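Local coordinates for protein aspartate aminotransferase (Thermotoga maritima, PDB 1O4S) that catalyses the pyridoxal-phosphate-dependent transfer of the amino group of L-aspartate to 2-oxoglutarate, giving oxaloacetate and L-glutamate, at residues B[132-135]-B[136-140]; B[244-248]-B[249-253]; B[218-222]-B[223-227]. One frame throughout, in Å; residues are numbered along the deposited sequence.

Contacts 1 and 2 line the same cofactor pocket, the first from a loop and helix start, the second from a loop, whereas contact 3 is a surface turn that PLP does not reach. Contact 1 (132-140), partly buried, is governed by aromatic faces: an indole lies flat on the pyridine ring. Contact 2 (244-253), buried, combines a covalent link to PLP, a phosphate hydrogen bond and a backbone turn packed by a methionine. Both also touch the second subunit. Contact 3 (218-227) relies on a small apolar touch and a water bridge; it meets contact 2 where L219 packs on the backbone of K246 and S218 on S247, and stays about 12 Å from contact 1 at the nearest atoms.

Contact 1: residues B[132-135]-B[136-140]; sequences SPVW and VSYIP. With PLP (pyridoxal-5'-phosphate), chain M; SO4 (sulfate ion), chain K.
The indole of W135 lies between the pyridine ring of PLP on one face and the side chains of V136 and S137 on the other. PLP C2 sits 3.6 Å above the indole plane, over its centre. From the far side S137 CB points at the six-membered ring, 3.7 Å from its centroid, while V136 CG2 makes a CH-pi contact over the five-membered ring. Y138 CE1 and the sulfate lie at the indole edge. The first of these is a T-shaped pair: the rim of W135 at CE3 meets the face of Y138, with CE3 3.5 Å from Y138 CE1 and the planes at 81°. V134 CG2 approaches the edge of the same phenol, 3.6 Å from Y138 CD2. With CG of W135 anti to the backbone N (chi1 -175°), the indole swings out from the turn and reaches the cofactor.

NE1 of W135 makes two weak hydrogen bonds to the sulfate, the shorter at 3.2 Å to O2; N185 and R365 hold the same anion. The backbone is tied by a water, which donates to W135 O at 2.6 Å and accepts from I139 N at 2.9 Å. The hydroxyl of Y138 is hydrogen-bonded to D213, and S137 OG to K111.

With W135 cut back to an alanine, one face of the pyridine ring would probably lose its aromatic cover and the sulfate its indole N-H partner. W135 to Y138 form a type I beta turn leading into helix 138-144 after strand 127-132, and an aromatic ring stacked on the PLP pyridine is characteristic of the active site in this aminotransferase family, where W135 probably also contributes to L-aspartate binding.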
loop_
_atom_site.group_PDB
_atom_site.type_symbol
_atom_site.label_atom_id
_atom_site.label_comp_id
_atom_site.label_asym_id
_atom_site.label_seq_id
_atom_site.Cartn_x
_atom_site.Cartn_y
_atom_site.Cartn_z
ATOM N N SER B 132 -22.957 11.010 -5.766
ATOM C CA SER B 132 -22.440 11.310 -7.087
ATOM C C SER B 132 -22.845 12.768 -7.387
ATOM O O SER B 132 -23.805 13.234 -6.802
ATOM C CB SER B 132 -23.003 10.342 -8.122
ATOM O OG SER B 132 -24.394 10.554 -8.304
ATOM N N PRO B 133 -22.125 13.487 -8.256
ATOM C CA PRO B 133 -20.869 13.010 -8.899
ATOM C C PRO B 133 -19.813 12.501 -7.917
ATOM O O PRO B 133 -19.587 13.123 -6.890
ATOM C CB PRO B 133 -20.357 14.248 -9.664
ATOM C CG PRO B 133 -21.603 15.060 -9.936
ATOM C CD PRO B 133 -22.518 14.820 -8.742
ATOM N N VAL B 134 -19.188 11.370 -8.221
ATOM C CA VAL B 134 -18.347 10.688 -7.228
ATOM C C VAL B 134 -16.961 10.364 -7.771
ATOM O O VAL B 134 -16.831 9.914 -8.888
ATOM C CB VAL B 134 -19.040 9.410 -6.693
ATOM C CG1 VAL B 134 -19.120 8.336 -7.765
ATOM C CG2 VAL B 134 -18.347 8.863 -5.426
ATOM N N TRP B 135 -15.928 10.606 -6.961
ATOM C CA TRP B 135 -14.552 10.265 -7.333
ATOM C C TRP B 135 -14.408 8.767 -7.703
ATOM O O TRP B 135 -15.049 7.886 -7.126
ATOM C CB TRP B 135 -13.585 10.632 -6.197
ATOM C CG TRP B 135 -12.150 10.422 -6.528
ATOM C CD1 TRP B 135 -11.479 10.863 -7.651
ATOM C CD2 TRP B 135 -11.176 9.747 -5.725
ATOM N NE1 TRP B 135 -10.158 10.485 -7.584
ATOM C CE2 TRP B 135 -9.941 9.809 -6.410
ATOM C CE3 TRP B 135 -11.215 9.093 -4.489
ATOM C CZ2 TRP B 135 -8.757 9.242 -5.899
ATOM C CZ3 TRP B 135 -10.001 8.513 -3.973
ATOM C CH2 TRP B 135 -8.811 8.608 -4.677
ATOM N N VAL B 136 -13.536 8.508 -8.663
ATOM C CA VAL B 136 -13.452 7.204 -9.306
ATOM C C VAL B 136 -12.997 6.020 -8.462
ATOM O O VAL B 136 -13.193 4.885 -8.885
ATOM C CB VAL B 136 -12.577 7.265 -10.575
ATOM C CG1 VAL B 136 -13.212 8.171 -11.599
ATOM C CG2 VAL B 136 -11.151 7.742 -10.252
ATOM N N SER B 137 -12.420 6.244 -7.289
ATOM C CA SER B 137 -11.762 5.140 -6.578
ATOM C C SER B 137 -12.564 4.564 -5.428
ATOM O O SER B 137 -12.320 3.446 -4.977
ATOM C CB SER B 137 -10.369 5.582 -6.073
ATOM O OG SER B 137 -9.349 5.174 -6.989
ATOM N N TYR B 138 -13.539 5.322 -4.949
ATOM C CA TYR B 138 -14.288 4.922 -3.775
ATOM C C TYR B 138 -15.006 3.572 -3.963
ATOM O O TYR B 138 -14.973 2.690 -3.077
ATOM C CB TYR B 138 -15.330 5.993 -3.432
ATOM C CG TYR B 138 -14.819 7.340 -2.968
ATOM C CD1 TYR B 138 -13.715 7.456 -2.117
ATOM C CD2 TYR B 138 -15.482 8.510 -3.343
ATOM C CE1 TYR B 138 -13.300 8.693 -1.670
ATOM C CE2 TYR B 138 -15.071 9.741 -2.913
ATOM C CZ TYR B 138 -13.994 9.839 -2.060
ATOM O OH TYR B 138 -13.604 11.087 -1.622
ATOM N N ILE B 139 -15.695 3.444 -5.089
ATOM C CA ILE B 139 -16.515 2.293 -5.349
ATOM C C ILE B 139 -15.624 1.052 -5.537
ATOM O O ILE B 139 -15.878 0.034 -4.917
ATOM C CB ILE B 139 -17.488 2.581 -6.546
ATOM C CG1 ILE B 139 -18.590 3.534 -6.039
ATOM C CG2 ILE B 139 -18.079 1.281 -7.114
ATOM C CD1 ILE B 139 -19.558 4.060 -7.103
ATOM N N PRO B 140 -14.597 1.126 -6.377
ATOM C CA PRO B 140 -13.611 0.050 -6.430
ATOM C C PRO B 140 -13.163 -0.402 -5.039
ATOM O O PRO B 140 -13.164 -1.600 -4.808
ATOM C CB PRO B 140 -12.485 0.679 -7.233
ATOM C CG PRO B 140 -13.262 1.512 -8.251
ATOM C CD PRO B 140 -14.316 2.156 -7.399
HETATM N N1 PLP M . -9.840 11.786 -2.509
HETATM C C2 PLP M . -10.030 12.564 -3.634
HETATM C C2A PLP M . -11.457 12.873 -3.977
HETATM C C3 PLP M . -8.944 12.996 -4.412
HETATM O O3 PLP M . -9.132 13.694 -5.402
HETATM C C4 PLP M . -7.632 12.687 -4.019
HETATM C C4A PLP M . -6.435 13.184 -4.859
HETATM C C5 PLP M . -7.489 11.906 -2.845
HETATM C C6 PLP M . -8.597 11.467 -2.122
HETATM C C5A PLP M . -6.180 11.453 -2.236
HETATM O O4P PLP M . -5.079 10.958 -2.978
HETATM P P PLP M . -3.688 10.577 -2.282
HETATM O O1P PLP M . -2.730 11.044 -3.315
HETATM O O2P PLP M . -3.572 11.250 -0.978
HETATM O O3P PLP M . -3.828 9.106 -2.245
HETATM S S SO4 K . -8.599 12.034 -10.438
HETATM O O1 SO4 K . -9.183 13.105 -9.619
HETATM O O2 SO4 K . -9.670 11.063 -10.688
HETATM O O3 SO4 K . -7.981 12.489 -11.706
HETATM O O4 SO4 K . -7.515 11.455 -9.662
HETATM O O HOH W 1 -16.116 5.510 -7.085
#

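Contact 2: residues B[244-248]-B[249-253]; sequences FSKSH and SMTGW. With PLP (pyridoxal-5'-phosphate), chain M.
M250 folds back over the first half of the loop, and its side chain meets F244 and H248 in turn. CB lies 3.6 Å from the carbonyl oxygen of F244. CG lies 3.4 Å from H248 O. SD then rests across two methylene groups, 3.7 Å from H248 CB and 4.1 Å from F244 CB, and stands obliquely to the imidazole of H248. The chain is extended at chi2 and bends at chi3 (60°), which turns the terminal CE over the rim of one face of the W253 indole. A290 and V59 also pack on this methionine.

The backbone beneath is drawn round in a tight turn. M250 N donates to S245 O at 3.1 Å, and S249 N makes a weak bond to K246 O. This is the lysine loop of this aminotransferase family, running from strand 238-243 to strand 256-259, and it carries the cofactor attachment site: K246 NZ is joined to PLP C4A at a covalent distance of 1.4 Å.

Next to the lysine, S245 OG donates to the phosphate oxygen O1P of PLP at 2.7 Å. The same hydroxyl accepts a hydrogen bond from a water that also donates to M250 O, so this serine links the phosphate to the second half of the loop. T251 packs CG2 against S245 CB. Its OG1 is hydrogen-bonded to E50, as S249 OG is to F53 O. R254 of the same chain and Y74 of the second subunit also hold PLP, and N280 of the second subunit bonds to W253 O.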
loop_
_atom_site.group_PDB
_atom_site.type_symbol
_atom_site.label_atom_id
_atom_site.label_comp_id
_atom_site.label_asym_id
_atom_site.label_seq_id
_atom_site.Cartn_x
_atom_site.Cartn_y
_atom_site.Cartn_z
ATOM N N PHE B 244 -1.142 14.911 2.485
ATOM C CA PHE B 244 -0.252 15.984 2.036
ATOM C C PHE B 244 -0.276 16.190 0.549
ATOM O O PHE B 244 0.329 17.136 0.024
ATOM C CB PHE B 244 1.178 15.681 2.515
ATOM C CG PHE B 244 1.291 15.689 3.983
ATOM C CD1 PHE B 244 0.926 14.557 4.716
ATOM C CD2 PHE B 244 1.658 16.854 4.660
ATOM C CE1 PHE B 244 0.987 14.556 6.096
ATOM C CE2 PHE B 244 1.712 16.877 6.053
ATOM C CZ PHE B 244 1.373 15.729 6.774
ATOM N N SER B 245 -0.980 15.306 -0.137
ATOM C CA SER B 245 -0.914 15.248 -1.592
ATOM C C SER B 245 -1.355 16.559 -2.225
ATOM O O SER B 245 -0.685 17.080 -3.086
ATOM C CB SER B 245 -1.788 14.120 -2.116
ATOM O OG SER B 245 -1.121 12.876 -2.051
ATOM N N LYS B 246 -2.499 17.066 -1.806
ATOM C CA LYS B 246 -3.076 18.242 -2.450
ATOM C C LYS B 246 -2.626 19.508 -1.779
ATOM O O LYS B 246 -2.219 20.452 -2.446
ATOM C CB LYS B 246 -4.632 18.125 -2.513
ATOM C CG LYS B 246 -5.157 16.746 -3.099
ATOM C CD LYS B 246 -4.581 16.428 -4.472
ATOM C CE LYS B 246 -4.892 15.002 -5.028
ATOM N NZ LYS B 246 -6.059 14.399 -4.399
ATOM N N SER B 247 -2.668 19.520 -0.447
ATOM C CA SER B 247 -2.319 20.691 0.325
ATOM C C SER B 247 -0.883 21.141 0.102
ATOM O O SER B 247 -0.620 22.327 0.192
ATOM C CB SER B 247 -2.587 20.452 1.826
ATOM O OG SER B 247 -1.728 19.442 2.342
ATOM N N HIS B 248 0.038 20.209 -0.186
ATOM C CA HIS B 248 1.460 20.537 -0.322
ATOM C C HIS B 248 2.052 20.066 -1.617
ATOM O O HIS B 248 3.277 20.036 -1.771
ATOM C CB HIS B 248 2.245 19.912 0.815
ATOM C CG HIS B 248 1.968 20.545 2.131
ATOM N ND1 HIS B 248 1.004 20.072 2.994
ATOM C CD2 HIS B 248 2.491 21.645 2.716
ATOM C CE1 HIS B 248 0.982 20.822 4.082
ATOM N NE2 HIS B 248 1.868 21.789 3.933
ATOM N N SER B 249 1.190 19.681 -2.540
ATOM C CA SER B 249 1.624 19.201 -3.825
ATOM C C SER B 249 2.682 18.098 -3.674
ATOM O O SER B 249 3.778 18.180 -4.251
ATOM C CB SER B 249 2.154 20.342 -4.674
ATOM O OG SER B 249 2.060 20.020 -6.036
ATOM N N MET B 250 2.357 17.119 -2.836
ATOM C CA MET B 250 3.254 16.015 -2.533
ATOM C C MET B 250 2.669 14.688 -2.974
ATOM O O MET B 250 2.880 13.692 -2.340
ATOM C CB MET B 250 3.568 16.004 -1.035
ATOM C CG MET B 250 4.509 17.121 -0.642
ATOM S SD MET B 250 4.758 17.219 1.144
ATOM C CE MET B 250 5.449 15.596 1.537
ATOM N N THR B 251 1.926 14.691 -4.093
ATOM C CA THR B 251 1.185 13.503 -4.552
ATOM C C THR B 251 2.059 12.266 -4.713
ATOM O O THR B 251 1.636 11.189 -4.313
ATOM C CB THR B 251 0.459 13.752 -5.904
ATOM O OG1 THR B 251 1.369 14.391 -6.778
ATOM C CG2 THR B 251 -0.752 14.659 -5.764
ATOM N N GLY B 252 3.248 12.403 -5.300
ATOM C CA GLY B 252 4.136 11.279 -5.511
ATOM C C GLY B 252 4.799 10.708 -4.247
ATOM O O GLY B 252 5.350 9.641 -4.305
ATOM N N TRP B 253 4.728 11.424 -3.132
ATOM C CA TRP B 253 5.252 10.972 -1.830
ATOM C C TRP B 253 4.412 9.867 -1.187
ATOM O O TRP B 253 4.972 9.017 -0.519
ATOM C CB TRP B 253 5.427 12.119 -0.840
ATOM C CG TRP B 253 6.511 13.039 -1.197
ATOM C CD1 TRP B 253 6.420 14.194 -1.944
ATOM C CD2 TRP B 253 7.858 12.937 -0.783
ATOM N NE1 TRP B 253 7.645 14.806 -2.006
ATOM C CE2 TRP B 253 8.556 14.032 -1.334
ATOM C CE3 TRP B 253 8.569 12.007 -0.012
ATOM C CZ2 TRP B 253 9.913 14.218 -1.137
ATOM C CZ3 TRP B 253 9.921 12.192 0.167
ATOM C CH2 TRP B 253 10.569 13.293 -0.387
HETATM N N1 PLP M . -9.840 11.786 -2.509
HETATM C C2 PLP M . -10.030 12.564 -3.634
HETATM C C2A PLP M . -11.457 12.873 -3.977
HETATM C C3 PLP M . -8.944 12.996 -4.412
HETATM O O3 PLP M . -9.132 13.694 -5.402
HETATM C C4 PLP M . -7.632 12.687 -4.019
HETATM C C4A PLP M . -6.435 13.184 -4.859
HETATM C C5 PLP M . -7.489 11.906 -2.845
HETATM C C6 PLP M . -8.597 11.467 -2.122
HETATM C C5A PLP M . -6.180 11.453 -2.236
HETATM O O4P PLP M . -5.079 10.958 -2.978
HETATM P P PLP M . -3.688 10.577 -2.282
HETATM O O1P PLP M . -2.730 11.044 -3.315
HETATM O O2P PLP M . -3.572 11.250 -0.978
HETATM O O3P PLP M . -3.828 9.106 -2.245
HETATM O O HOH W 2 1.110 12.250 -0.684
#

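Contact 3: residues B[218-222]-B[223-227]; sequences SLVYT and DEFTS
This surface turn, in the connection from strand 209-213 to helix 228-231, brings V220 back against F225 on the inner side of the bend. V220 CG1 touches F225 CB at 3.9 Å, and the two side chains cross at about a right angle. The contact is made at the root of F225 because CG stands anti to the backbone N (chi1 179°), which carries the ring onward; the ring lies obliquely to the valine methyl and packs on P183, E214, D217 and Y95. One of its faces is turned toward S227 N.

At the outer end of the bend T222 folds its methyl over the chain that follows, with T222 CG2 packed 3.5 Å from E224 CB. Neither E224 N nor F225 N, both buried here, has a hydrogen-bond partner. A water spans the tip: it donates to D223 OD1 at 2.7 Å and lies 3.2 Å from T222 OG1.

The two ends of this stretch, 218-227, carry recognisable motifs. L219 is the centre of an inverse gamma turn, closed by a weak bond from V220 N to S218 O at 3.1 Å. S227 is the N-cap of helix 228-231: S227 OG bonds to L229 N, and S227 N to D230 OD1. L219 and Y221 pair their backbones with A326 and E324, and the ring of Y221 packs on helix 296-315 while its hydroxyl bonds to A326 O.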
loop_
_atom_site.group_PDB
_atom_site.type_symbol
_atom_site.label_atom_id
_atom_site.label_comp_id
_atom_site.label_asym_id
_atom_site.label_seq_id
_atom_site.Cartn_x
_atom_site.Cartn_y
_atom_site.Cartn_z
ATOM N N SER B 218 -7.599 22.592 2.308
ATOM C CA SER B 218 -6.731 23.765 2.245
ATOM C C SER B 218 -7.023 24.559 1.015
ATOM O O SER B 218 -6.770 25.748 0.975
ATOM C CB SER B 218 -5.243 23.325 2.136
ATOM O OG SER B 218 -4.699 23.350 3.424
ATOM N N LEU B 219 -7.449 23.868 -0.033
ATOM C CA LEU B 219 -7.704 24.524 -1.306
ATOM C C LEU B 219 -9.149 25.009 -1.339
ATOM O O LEU B 219 -9.988 24.475 -2.063
ATOM C CB LEU B 219 -7.380 23.583 -2.467
ATOM C CG LEU B 219 -5.887 23.362 -2.692
ATOM C CD1 LEU B 219 -5.581 22.066 -3.361
ATOM C CD2 LEU B 219 -5.357 24.509 -3.524
ATOM N N VAL B 220 -9.423 26.015 -0.515
ATOM C CA VAL B 220 -10.755 26.605 -0.405
ATOM C C VAL B 220 -10.688 28.100 -0.768
ATOM O O VAL B 220 -9.689 28.777 -0.491
ATOM C CB VAL B 220 -11.377 26.380 0.999
ATOM C CG1 VAL B 220 -11.749 24.896 1.178
ATOM C CG2 VAL B 220 -10.441 26.858 2.126
ATOM N N TYR B 221 -11.739 28.577 -1.431
ATOM C CA TYR B 221 -11.796 29.921 -2.016
ATOM C C TYR B 221 -12.886 30.726 -1.348
ATOM O O TYR B 221 -13.355 31.713 -1.880
ATOM C CB TYR B 221 -12.042 29.833 -3.522
ATOM C CG TYR B 221 -11.146 28.795 -4.125
ATOM C CD1 TYR B 221 -9.765 28.873 -3.943
ATOM C CD2 TYR B 221 -11.663 27.715 -4.840
ATOM C CE1 TYR B 221 -8.915 27.904 -4.466
ATOM C CE2 TYR B 221 -10.810 26.735 -5.372
ATOM C CZ TYR B 221 -9.432 26.830 -5.169
ATOM O OH TYR B 221 -8.567 25.870 -5.666
ATOM N N THR B 222 -13.212 30.322 -0.135
ATOM C CA THR B 222 -14.386 30.793 0.537
ATOM C C THR B 222 -14.216 30.547 2.045
ATOM O O THR B 222 -13.333 29.772 2.479
ATOM C CB THR B 222 -15.591 30.060 -0.138
ATOM O OG1 THR B 222 -16.340 30.996 -0.913
ATOM C CG2 THR B 222 -16.577 29.478 0.819
ATOM N N ASP B 223 -15.038 31.235 2.833
ATOM C CA ASP B 223 -15.048 31.079 4.302
ATOM C C ASP B 223 -16.208 30.175 4.776
ATOM O O ASP B 223 -16.423 30.031 5.970
ATOM C CB ASP B 223 -15.111 32.456 5.002
ATOM C CG ASP B 223 -16.395 33.218 4.687
ATOM O OD1 ASP B 223 -17.032 32.873 3.658
ATOM O OD2 ASP B 223 -16.842 34.182 5.386
ATOM N N GLU B 224 -16.937 29.572 3.836
ATOM C CA GLU B 224 -18.041 28.633 4.134
ATOM C C GLU B 224 -17.614 27.161 4.320
ATOM O O GLU B 224 -18.478 26.342 4.632
ATOM C CB GLU B 224 -19.155 28.712 3.052
ATOM C CG GLU B 224 -20.438 29.418 3.486
ATOM C CD GLU B 224 -20.249 30.901 3.640
ATOM O OE1 GLU B 224 -21.140 31.656 3.207
ATOM O OE2 GLU B 224 -19.210 31.312 4.188
ATOM N N PHE B 225 -16.333 26.803 4.132
ATOM C CA PHE B 225 -15.923 25.413 4.367
ATOM C C PHE B 225 -16.192 24.997 5.798
ATOM O O PHE B 225 -15.750 25.645 6.733
ATOM C CB PHE B 225 -14.443 25.108 4.033
ATOM C CG PHE B 225 -14.065 23.668 4.322
ATOM C CD1 PHE B 225 -14.618 22.642 3.572
ATOM C CD2 PHE B 225 -13.216 23.346 5.371
ATOM C CE1 PHE B 225 -14.345 21.326 3.845
ATOM C CE2 PHE B 225 -12.915 22.021 5.658
ATOM C CZ PHE B 225 -13.483 21.004 4.894
ATOM N N THR B 226 -16.921 23.891 5.930
ATOM C CA THR B 226 -17.186 23.229 7.195
ATOM C C THR B 226 -16.615 21.812 7.124
ATOM O O THR B 226 -16.942 21.049 6.205
ATOM C CB THR B 226 -18.699 23.139 7.425
ATOM O OG1 THR B 226 -19.298 24.450 7.358
ATOM C CG2 THR B 226 -18.992 22.648 8.816
ATOM N N SER B 227 -15.787 21.471 8.104
ATOM C CA SER B 227 -15.238 20.130 8.252
ATOM C C SER B 227 -16.212 19.333 9.085
ATOM O O SER B 227 -16.920 19.905 9.913
ATOM C CB SER B 227 -13.901 20.197 8.982
ATOM O OG SER B 227 -13.444 18.932 9.356
HETATM O O HOH W 3 -17.420 33.304 1.004
#